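Side-chain contact in membrane lipoprotein TpN32 (Treponema pallidum, PDB 1XS5), which binds L-methionine, probably as the substrate-binding lipoprotein of an ABC-type methionine uptake system: residues A[115-120]-A[148-153]. Numbering follows the deposited sequence.
Sequences RALRLL and VVLQEV. With MET (methionine), chain B.
Leu150 reaches from strand 149-153 toward helix 110-122 and divides its two methyl groups between two leucines three residues, about one helical turn, apart. Its CD1 meets Leu117 CD2 at 3.7 Å, the two side chains running at a slant to each other, whereas its CD2 lies 3.6 Å from Leu120 CD1, where the chains pass alongside in opposite directions. With CG anti to its carbonyl carbon (chi1 -59°), Leu150 brings both methyls to the helix. Leu120 starts out aimed at the strand, but the first bond of Leu117 heads across the line to the strand, and only its end, CD2, comes near. The contact is apolar and small, burying about 100 Å², both sides summed: a modest instance of one strand residue meeting two leucines on a helix face.

The same helix segment also serves the ligand. Arg115, extended from CG to NE, carries its guanidinium to the bound methionine, where NH1 donates to the ligand O over 2.9 Å in a somewhat bent bond (146° at the hydrogen), with that oxygen at the guanidinium edge, near its plane. NH1 is also hydrogen-bonded to OD1 of Asn112, and Glu190 forms a salt bridge with NH2, which together should fix the group's rotation.

In this periplasmic binding protein fold, helix 110-122 packs on the five-stranded mixed sheet: Leu150 belongs to edge strand 149-153, Leu117 also touches Ile106 of the adjoining parallel strand 103-107, and Leu120 touches Val169 of strand 167-170.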
ATOM      1  N   ARG A 115       1.480   8.966  -6.290  1.00 14.72           N
ATOM      2  CA  ARG A 115       1.271   9.237  -4.866  1.00 12.16           C
ATOM      3  C   ARG A 115       2.540   9.793  -4.222  1.00 13.56           C
ATOM      4  O   ARG A 115       2.488  10.755  -3.435  1.00 13.17           O
ATOM      5  CB  ARG A 115       0.854   7.916  -4.207  1.00 12.51           C
ATOM      6  CG  ARG A 115       0.508   8.000  -2.747  1.00 15.89           C
ATOM      7  CD  ARG A 115       0.232   6.580  -2.269  1.00 13.45           C
ATOM      8  NE  ARG A 115      -0.060   6.540  -0.843  1.00 12.92           N
ATOM      9  CZ  ARG A 115      -0.093   5.400  -0.177  1.00 16.57           C
ATOM     10  NH1 ARG A 115       0.176   4.297  -0.850  1.00 11.22           N
ATOM     11  NH2 ARG A 115      -0.427   5.353   1.112  1.00 11.43           N
ATOM     12  N   ALA A 116       3.680   9.172  -4.547  1.00 10.22           N
ATOM     13  CA  ALA A 116       4.963   9.598  -4.006  1.00 11.17           C
ATOM     14  C   ALA A 116       5.362  10.985  -4.566  1.00 16.25           C
ATOM     15  O   ALA A 116       5.899  11.821  -3.851  1.00 12.36           O
ATOM     16  CB  ALA A 116       6.045   8.562  -4.345  1.00 12.95           C
ATOM     17  N   LEU A 117       5.081  11.208  -5.853  1.00 12.17           N
ATOM     18  CA  LEU A 117       5.390  12.503  -6.486  1.00 13.54           C
ATOM     19  C   LEU A 117       4.552  13.627  -5.822  1.00  9.92           C
ATOM     20  O   LEU A 117       5.069  14.733  -5.602  1.00 11.50           O
ATOM     21  CB  LEU A 117       5.117  12.401  -8.000  1.00 10.49           C
ATOM     22  CG  LEU A 117       6.151  11.519  -8.756  1.00 13.24           C
ATOM     23  CD1 LEU A 117       5.700  11.324 -10.248  1.00 16.60           C
ATOM     24  CD2 LEU A 117       7.511  12.160  -8.718  1.00 14.98           C
ATOM     25  N   ARG A 118       3.291  13.328  -5.480  1.00 12.47           N
ATOM     26  CA  ARG A 118       2.439  14.323  -4.816  1.00 14.74           C
ATOM     27  C   ARG A 118       2.868  14.569  -3.344  1.00 17.28           C
ATOM     28  O   ARG A 118       2.626  15.645  -2.766  1.00 14.65           O
ATOM     29  CB  ARG A 118       0.968  13.936  -4.961  1.00 17.07           C
ATOM     30  CG  ARG A 118       0.588  13.958  -6.430  1.00 21.92           C
ATOM     31  CD  ARG A 118      -0.795  14.502  -6.745  1.00 26.53           C
ATOM     32  NE  ARG A 118      -0.963  14.766  -8.187  1.00 30.01           N
ATOM     33  CZ  ARG A 118      -1.326  13.858  -9.099  1.00 31.92           C
ATOM     34  NH1 ARG A 118      -1.582  12.587  -8.741  1.00 32.94           N
ATOM     35  NH2 ARG A 118      -1.435  14.228 -10.375  1.00 26.91           N
ATOM     36  N   LEU A 119       3.520  13.581  -2.749  1.00 12.67           N
ATOM     37  CA  LEU A 119       4.096  13.735  -1.406  1.00 14.72           C
ATOM     38  C   LEU A 119       5.275  14.725  -1.507  1.00 10.68           C
ATOM     39  O   LEU A 119       5.397  15.666  -0.711  1.00 12.49           O
ATOM     40  CB  LEU A 119       4.578  12.361  -0.904  1.00 13.43           C
ATOM     41  CG  LEU A 119       5.289  12.312   0.450  1.00 15.47           C
ATOM     42  CD1 LEU A 119       5.302  10.842   0.932  1.00 14.30           C
ATOM     43  CD2 LEU A 119       6.747  12.874   0.317  1.00 15.05           C
ATOM     44  N   LEU A 120       6.167  14.501  -2.479  1.00 10.85           N
ATOM     45  CA  LEU A 120       7.333  15.384  -2.694  1.00 12.70           C
ATOM     46  C   LEU A 120       6.846  16.783  -3.101  1.00 13.29           C
ATOM     47  O   LEU A 120       7.435  17.777  -2.739  1.00 15.11           O
ATOM     48  CB  LEU A 120       8.232  14.797  -3.815  1.00 10.58           C
ATOM     49  CG  LEU A 120       8.874  13.446  -3.396  1.00 12.88           C
ATOM     50  CD1 LEU A 120       9.703  12.875  -4.558  1.00 13.69           C
ATOM     51  CD2 LEU A 120       9.767  13.649  -2.214  1.00 16.51           C
ATOM     52  N   VAL A 148      16.331  17.915  -7.550  1.00 36.46           N
ATOM     53  CA  VAL A 148      16.440  16.518  -7.107  1.00 33.87           C
ATOM     54  C   VAL A 148      16.410  15.502  -8.250  1.00 29.05           C
ATOM     55  O   VAL A 148      15.753  15.705  -9.274  1.00 33.20           O
ATOM     56  CB  VAL A 148      15.260  16.196  -6.128  1.00 37.74           C
ATOM     57  CG1 VAL A 148      14.994  14.663  -6.076  1.00 41.50           C
ATOM     58  CG2 VAL A 148      15.587  16.734  -4.736  1.00 34.88           C
ATOM     59  N   VAL A 149      17.108  14.387  -8.069  1.00 29.52           N
ATOM     60  CA  VAL A 149      17.125  13.337  -9.087  1.00 21.65           C
ATOM     61  C   VAL A 149      16.147  12.286  -8.566  1.00 26.80           C
ATOM     62  O   VAL A 149      16.362  11.766  -7.475  1.00 24.61           O
ATOM     63  CB  VAL A 149      18.555  12.654  -9.181  1.00 23.00           C
ATOM     64  CG1 VAL A 149      18.513  11.473 -10.086  1.00 18.90           C
ATOM     65  CG2 VAL A 149      19.601  13.648  -9.606  1.00 27.53           C
ATOM     66  N   LEU A 150      15.106  11.969  -9.331  1.00 25.98           N
ATOM     67  CA  LEU A 150      14.086  10.987  -8.928  1.00 27.97           C
ATOM     68  C   LEU A 150      14.337   9.624  -9.559  1.00 27.97           C
ATOM     69  O   LEU A 150      14.323   9.515 -10.778  1.00 36.10           O
ATOM     70  CB  LEU A 150      12.698  11.454  -9.376  1.00 23.48           C
ATOM     71  CG  LEU A 150      12.261  12.813  -8.808  1.00 23.27           C
ATOM     72  CD1 LEU A 150      10.979  13.278  -9.483  1.00 28.67           C
ATOM     73  CD2 LEU A 150      12.015  12.685  -7.350  1.00 24.43           C
ATOM     74  N   GLN A 151      14.559   8.591  -8.763  1.00 22.80           N
ATOM     75  CA  GLN A 151      14.796   7.269  -9.349  1.00 19.82           C
ATOM     76  C   GLN A 151      13.644   6.340  -9.113  1.00 20.40           C
ATOM     77  O   GLN A 151      13.278   6.095  -7.979  1.00 17.53           O
ATOM     78  CB  GLN A 151      16.027   6.592  -8.752  1.00 24.50           C
ATOM     79  CG  GLN A 151      17.267   7.419  -8.754  1.00 36.81           C
ATOM     80  CD  GLN A 151      18.523   6.551  -8.812  1.00 46.10           C
ATOM     81  OE1 GLN A 151      18.629   5.498  -8.125  1.00 41.45           O
ATOM     82  NE2 GLN A 151      19.487   6.984  -9.633  1.00 38.06           N
ATOM     83  N   GLU A 152      13.089   5.787 -10.180  1.00 13.33           N
ATOM     84  CA  GLU A 152      11.980   4.868 -10.049  1.00 15.54           C
ATOM     85  C   GLU A 152      12.551   3.493  -9.677  1.00 20.71           C
ATOM     86  O   GLU A 152      13.475   3.015 -10.338  1.00 21.42           O
ATOM     87  CB  GLU A 152      11.230   4.790 -11.393  1.00 21.96           C
ATOM     88  CG  GLU A 152      10.564   6.112 -11.800  1.00 26.72           C
ATOM     89  CD  GLU A 152      10.170   6.123 -13.271  1.00 39.32           C
ATOM     90  OE1 GLU A 152      11.079   6.216 -14.127  1.00 41.31           O
ATOM     91  OE2 GLU A 152       8.958   6.015 -13.573  1.00 40.47           O
ATOM     92  N   VAL A 153      11.985   2.841  -8.663  1.00 12.62           N
ATOM     93  CA  VAL A 153      12.506   1.550  -8.209  1.00 18.64           C
ATOM     94  C   VAL A 153      11.357   0.637  -7.833  1.00 21.67           C
ATOM     95  O   VAL A 153      10.344   1.140  -7.343  1.00 16.18           O
ATOM     96  CB  VAL A 153      13.397   1.760  -6.946  1.00 18.47           C
ATOM     97  CG1 VAL A 153      13.921   0.427  -6.419  1.00 24.59           C
ATOM     98  CG2 VAL A 153      14.543   2.666  -7.267  1.00 17.49           C
TER
HETATM   99  N   MET B 301       0.274  -1.382   1.457  1.00 16.99           N
HETATM  100  CA  MET B 301       0.555  -0.485   0.277  1.00 15.58           C
HETATM  101  C   MET B 301       0.344   1.015   0.579  1.00 19.64           C
HETATM  102  O   MET B 301       1.222   1.838   0.220  1.00 18.90           O
HETATM  103  CB  MET B 301      -0.347  -0.871  -0.915  1.00 16.82           C
HETATM  104  CG  MET B 301       0.097  -0.205  -2.200  1.00 13.47           C
HETATM  105  SD  MET B 301      -0.940  -0.578  -3.632  1.00 12.43           S
HETATM  106  CE  MET B 301      -0.266  -2.245  -4.037  1.00 10.58           C
HETATM  107  OXT MET B 301      -0.707   1.349   1.171  1.00 20.90           O